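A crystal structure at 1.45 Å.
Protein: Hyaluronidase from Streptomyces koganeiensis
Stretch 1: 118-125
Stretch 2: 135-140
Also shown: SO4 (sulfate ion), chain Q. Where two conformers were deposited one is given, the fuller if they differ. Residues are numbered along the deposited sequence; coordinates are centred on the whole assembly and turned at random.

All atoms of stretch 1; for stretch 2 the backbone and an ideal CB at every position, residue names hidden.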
ATOM      1  N   PRO B 118      15.837   8.452   6.133  1.00 27.47           N
ATOM      2  CA  PRO B 118      15.235   7.764   4.989  1.00 24.47           C
ATOM      3  C   PRO B 118      15.870   6.400   4.703  1.00 27.66           C
ATOM      4  O   PRO B 118      17.085   6.216   4.840  1.00 29.33           O
ATOM      5  CB  PRO B 118      15.479   8.735   3.826  1.00 26.39           C
ATOM      6  CG  PRO B 118      16.653   9.551   4.248  1.00 33.16           C
ATOM      7  CD  PRO B 118      16.541   9.683   5.735  1.00 32.24           C
ATOM      8  N   THR B 119      15.037   5.442   4.308  1.00 25.29           N
ATOM      9  CA  THR B 119      15.549   4.173   3.841  1.00 23.91           C
ATOM     10  C   THR B 119      16.034   4.323   2.407  1.00 23.14           C
ATOM     11  O   THR B 119      15.592   5.208   1.664  1.00 23.88           O
ATOM     12  CB  THR B 119      14.493   3.059   3.867  1.00 23.47           C
ATOM     13  OG1 THR B 119      15.106   1.835   3.439  1.00 26.84           O
ATOM     14  CG2 THR B 119      13.300   3.361   2.963  1.00 23.90           C
ATOM     15  N   LYS B 120      16.934   3.434   2.009  0.55 29.72           N
ATOM     16  CA  LYS B 120      17.386   3.398   0.629  0.55 27.08           C
ATOM     17  C   LYS B 120      16.550   2.425  -0.206  0.55 24.50           C
ATOM     18  O   LYS B 120      16.655   2.409  -1.430  0.55 21.59           O
ATOM     19  CB  LYS B 120      18.881   3.072   0.570  0.55 31.98           C
ATOM     20  CG  LYS B 120      19.734   4.187   1.166  0.55 32.50           C
ATOM     21  CD  LYS B 120      21.192   3.795   1.330  0.55 54.61           C
ATOM     22  CE  LYS B 120      22.009   4.956   1.887  0.55 56.64           C
ATOM     23  NZ  LYS B 120      21.457   5.481   3.172  0.55 52.76           N
ATOM     24  N   GLY B 121      15.699   1.638   0.450  1.00 23.65           N
ATOM     25  CA  GLY B 121      14.826   0.708  -0.257  1.00 21.50           C
ATOM     26  C   GLY B 121      13.507   1.262  -0.781  1.00 20.33           C
ATOM     27  O   GLY B 121      13.098   2.376  -0.444  1.00 21.66           O
ATOM     28  N   ASN B 122      12.824   0.470  -1.607  1.00 21.96           N
ATOM     29  CA  ASN B 122      11.538   0.871  -2.172  1.00 20.91           C
ATOM     30  C   ASN B 122      10.529   1.085  -1.064  1.00 18.89           C
ATOM     31  O   ASN B 122      10.481   0.291  -0.115  1.00 20.47           O
ATOM     32  CB  ASN B 122      10.974  -0.204  -3.102  1.00 19.33           C
ATOM     33  CG  ASN B 122      11.847  -0.477  -4.289  1.00 19.38           C
ATOM     34  OD1 ASN B 122      12.352   0.450  -4.934  1.00 21.93           O
ATOM     35  ND2 ASN B 122      12.040  -1.756  -4.592  1.00 22.47           N
ATOM     36  N   LEU B 123       9.731   2.137  -1.161  1.00 18.91           N
ATOM     37  CA  LEU B 123       8.670   2.358  -0.195  1.00 19.01           C
ATOM     38  C   LEU B 123       7.494   1.418  -0.468  1.00 18.22           C
ATOM     39  O   LEU B 123       6.896   0.863   0.466  1.00 18.78           O
ATOM     40  CB  LEU B 123       8.222   3.827  -0.229  1.00 19.67           C
ATOM     41  CG  LEU B 123       9.379   4.825  -0.137  1.00 20.16           C
ATOM     42  CD1 LEU B 123       8.810   6.256  -0.037  1.00 21.21           C
ATOM     43  CD2 LEU B 123      10.279   4.510   1.036  1.00 20.86           C
ATOM     44  N   ILE B 124       7.176   1.219  -1.743  1.00 17.53           N
ATOM     45  CA  ILE B 124       6.184   0.230  -2.158  1.00 18.19           C
ATOM     46  C   ILE B 124       6.623  -0.307  -3.512  1.00 18.23           C
ATOM     47  O   ILE B 124       7.141   0.439  -4.346  1.00 18.74           O
ATOM     48  CB  ILE B 124       4.739   0.813  -2.186  1.00 17.22           C
ATOM     49  CG1 ILE B 124       3.723  -0.289  -2.472  1.00 19.71           C
ATOM     50  CG2 ILE B 124       4.652   1.976  -3.186  1.00 18.56           C
ATOM     51  CD1 ILE B 124       2.280   0.132  -2.212  1.00 23.33           C
ATOM     52  N   ALA B 125       6.448  -1.610  -3.723  1.00 19.76           N
ATOM     53  CA  ALA B 125       6.751  -2.234  -5.002  1.00 17.69           C
ATOM     54  C   ALA B 125       5.690  -3.268  -5.298  1.00 18.73           C
ATOM     55  O   ALA B 125       5.563  -4.257  -4.552  1.00 18.68           O
ATOM     56  CB  ALA B 125       8.106  -2.895  -4.964  1.00 19.09           C
ATOM     57  N   UNK B 135       3.953  -0.840 -10.284  1.00 18.75           N
ATOM     58  CA  UNK B 135       3.929   0.428  -9.552  1.00 16.21           C
ATOM     59  C   UNK B 135       5.006   0.363  -8.491  1.00 17.53           C
ATOM     60  O   UNK B 135       5.022  -0.563  -7.666  1.00 18.48           O
ATOM     61  CB  UNK B 135       2.558   0.702  -8.931  1.00 16.21           C
ATOM     62  N   UNK B 136       5.938   1.304  -8.520  1.00 15.13           N
ATOM     63  CA  UNK B 136       7.017   1.340  -7.541  1.00 16.09           C
ATOM     64  C   UNK B 136       7.291   2.781  -7.134  1.00 16.21           C
ATOM     65  O   UNK B 136       7.269   3.701  -7.968  1.00 16.30           O
ATOM     66  CB  UNK B 136       8.283   0.687  -8.100  1.00 16.09           C
ATOM     67  N   UNK B 137       7.490   2.979  -5.838  1.00 16.12           N
ATOM     68  CA  UNK B 137       7.950   4.240  -5.288  1.00 15.99           C
ATOM     69  C   UNK B 137       9.295   3.941  -4.665  1.00 16.20           C
ATOM     70  O   UNK B 137       9.385   3.180  -3.696  1.00 17.07           O
ATOM     71  CB  UNK B 137       6.965   4.833  -4.279  1.00 15.99           C
ATOM     72  N   UNK B 138      10.356   4.477  -5.254  1.00 19.52           N
ATOM     73  CA  UNK B 138      11.702   4.278  -4.745  1.00 16.84           C
ATOM     74  C   UNK B 138      11.936   5.038  -3.446  1.00 19.04           C
ATOM     75  O   UNK B 138      11.201   5.966  -3.111  1.00 19.27           O
ATOM     76  CB  UNK B 138      12.729   4.709  -5.794  1.00 16.84           C
ATOM     77  N   UNK B 139      12.979   4.658  -2.725  1.00 20.45           N
ATOM     78  CA  UNK B 139      13.415   5.408  -1.556  1.00 20.19           C
ATOM     79  C   UNK B 139      13.628   6.901  -1.834  1.00 19.82           C
ATOM     80  O   UNK B 139      13.422   7.738  -0.961  1.00 21.68           O
ATOM     81  CB  UNK B 139      14.711   4.799  -1.017  1.00 20.19           C
ATOM     82  N   UNK B 140      14.082   7.243  -3.035  1.00 20.93           N
ATOM     83  CA  UNK B 140      14.248   8.640  -3.448  1.00 18.00           C
ATOM     84  C   UNK B 140      12.929   9.387  -3.626  1.00 19.81           C
ATOM     85  O   UNK B 140      12.910  10.621  -3.709  1.00 22.67           O
ATOM     86  CB  UNK B 140      15.036   8.696  -4.758  1.00 18.00           C
TER
HETATM   87  S   SO4 Q1219      14.964  -3.432  -6.161  1.00 33.93           S
HETATM   88  O1  SO4 Q1219      14.912  -3.535  -4.700  1.00 37.80           O
HETATM   89  O2  SO4 Q1219      16.328  -3.095  -6.584  1.00 33.90           O
HETATM   90  O3  SO4 Q1219      13.996  -2.452  -6.664  1.00 33.04           O
HETATM   91  O4  SO4 Q1219      14.646  -4.742  -6.731  1.00 42.51           O

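Position 135 opens the second stretch with extended backbone angles (phi/psi -150/122), and its O lies 3.6 Å from A125 CA in a CA-H...O contact. The ideal CB has no atom of stretch 1 within 5.5 Å, so a small residue would leave the nearby I124 side chain untouched, whereas a long apolar or aromatic one could reach it. The deposited residue is F135. With chi1 at 179° (t) its ring extends back to I124, CE2 lying 3.8 Å from I124 CG2 in an oblique approach.

Position 136 is also extended (-140/137) and pairs with A125 as an antiparallel, non-hydrogen-bonded pair, CA to CA 4.4 Å. Its CA donates a CA-H...O contact to I124 O at 3.3 Å. The ideal CB points to the same face of the sheet as that of A125 and lies 3.9 Å from I124 O and 5.2 Å from N122 OD1. Beta-branched or other modest apolar side chains would suit this site, and a hydroxyl could be accommodated on the polar side near N122. The residue is V136, chi1 64° (p); its CG2 packs 4.1 Å from A125 CB and also sits 3.6 Å from N122 OD1.

Position 137 is the best-anchored of the six. Its N donates to I124 O (3.0 Å, 165°) and its O accepts from L123 N (2.8 Å, 144°), so the backbone is held by both polar groups. The ideal CB points to the face carrying the I124 side chain, 3.8 Å from I124 CG2 and 4.4 Å from L123 CB. These neighbours are wholly apolar, which favours valine, isoleucine or leucine over a polar group that would find no partner here. It is V137, chi1 -176° (t), and its two methyls are shared between neighbours: CG2 lies 3.5 Å from I124 CG2, and CG1 4.0 Å from L123 CD1.

At 138 the CA-to-CB bond points away from stretch 1, yet N122 OD1 is only 4.4 Å from the ideal CB. That carbonyl oxygen invites a donor, and a long side chain able to fold back could supply one. K138 does so: chi1 to chi3 are all m (-47°, -61°, -71°), a curl that brings NZ to 2.7 Å from N122 OD1 in a hydrogen bond. NZ also lies 3.1 Å from O3 of the sulfate, which N122 ND2 binds at 2.9 Å.

Position 139 points toward stretch 1, where three carbonyls converge. An ideal CB would clash with T119 O at 2.9 Å and G121 O at 3.0 Å, and would be tight against K120 O at 3.1 Å. Although phi/psi of -52/-34 suits any residue, this crowding leaves room for glycine alone. G139 accordingly fits, its N bound to a water (2.9 Å from its oxygen) that donates to K120 O at 2.8 Å.

At 140 the ideal CB points away, with nothing of stretch 1 within 5.5 Å, so the contact sets little preference. The residue is T140, chi1 56° (p).

Stretch 2 135-140: FVVKGT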
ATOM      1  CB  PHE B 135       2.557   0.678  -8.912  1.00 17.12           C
ATOM      2  CG  PHE B 135       2.478   1.946  -8.121  1.00 15.43           C
ATOM      3  CD1 PHE B 135       2.523   3.181  -8.752  1.00 16.15           C
ATOM      4  CD2 PHE B 135       2.359   1.910  -6.749  1.00 17.51           C
ATOM      5  CE1 PHE B 135       2.454   4.353  -8.022  1.00 16.15           C
ATOM      6  CE2 PHE B 135       2.285   3.072  -6.005  1.00 18.55           C
ATOM      7  CZ  PHE B 135       2.342   4.302  -6.641  1.00 18.98           C
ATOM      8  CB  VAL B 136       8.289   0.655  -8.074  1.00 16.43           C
ATOM      9  CG1 VAL B 136       8.870   1.396  -9.281  1.00 18.65           C
ATOM     10  CG2 VAL B 136       9.347   0.500  -6.986  1.00 19.52           C
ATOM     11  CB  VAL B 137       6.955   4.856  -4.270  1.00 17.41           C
ATOM     12  CG1 VAL B 137       7.450   6.226  -3.803  1.00 18.39           C
ATOM     13  CG2 VAL B 137       5.553   4.987  -4.828  1.00 17.72           C
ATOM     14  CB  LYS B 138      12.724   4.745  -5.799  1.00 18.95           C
ATOM     15  CG  LYS B 138      12.478   4.250  -7.257  1.00 17.93           C
ATOM     16  CD  LYS B 138      12.502   2.745  -7.433  1.00 18.75           C
ATOM     17  CE  LYS B 138      13.870   2.123  -7.299  1.00 20.27           C
ATOM     18  NZ  LYS B 138      13.745   0.623  -7.247  1.00 22.34           N
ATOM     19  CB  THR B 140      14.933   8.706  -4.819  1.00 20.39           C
ATOM     20  OG1 THR B 140      14.154   7.933  -5.745  1.00 21.22           O
ATOM     21  CG2 THR B 140      16.362   8.167  -4.746  1.00 21.59           C
TER
HETATM   22  O   HOH W   1      14.824   2.518  -3.555  1.00 22.89           O
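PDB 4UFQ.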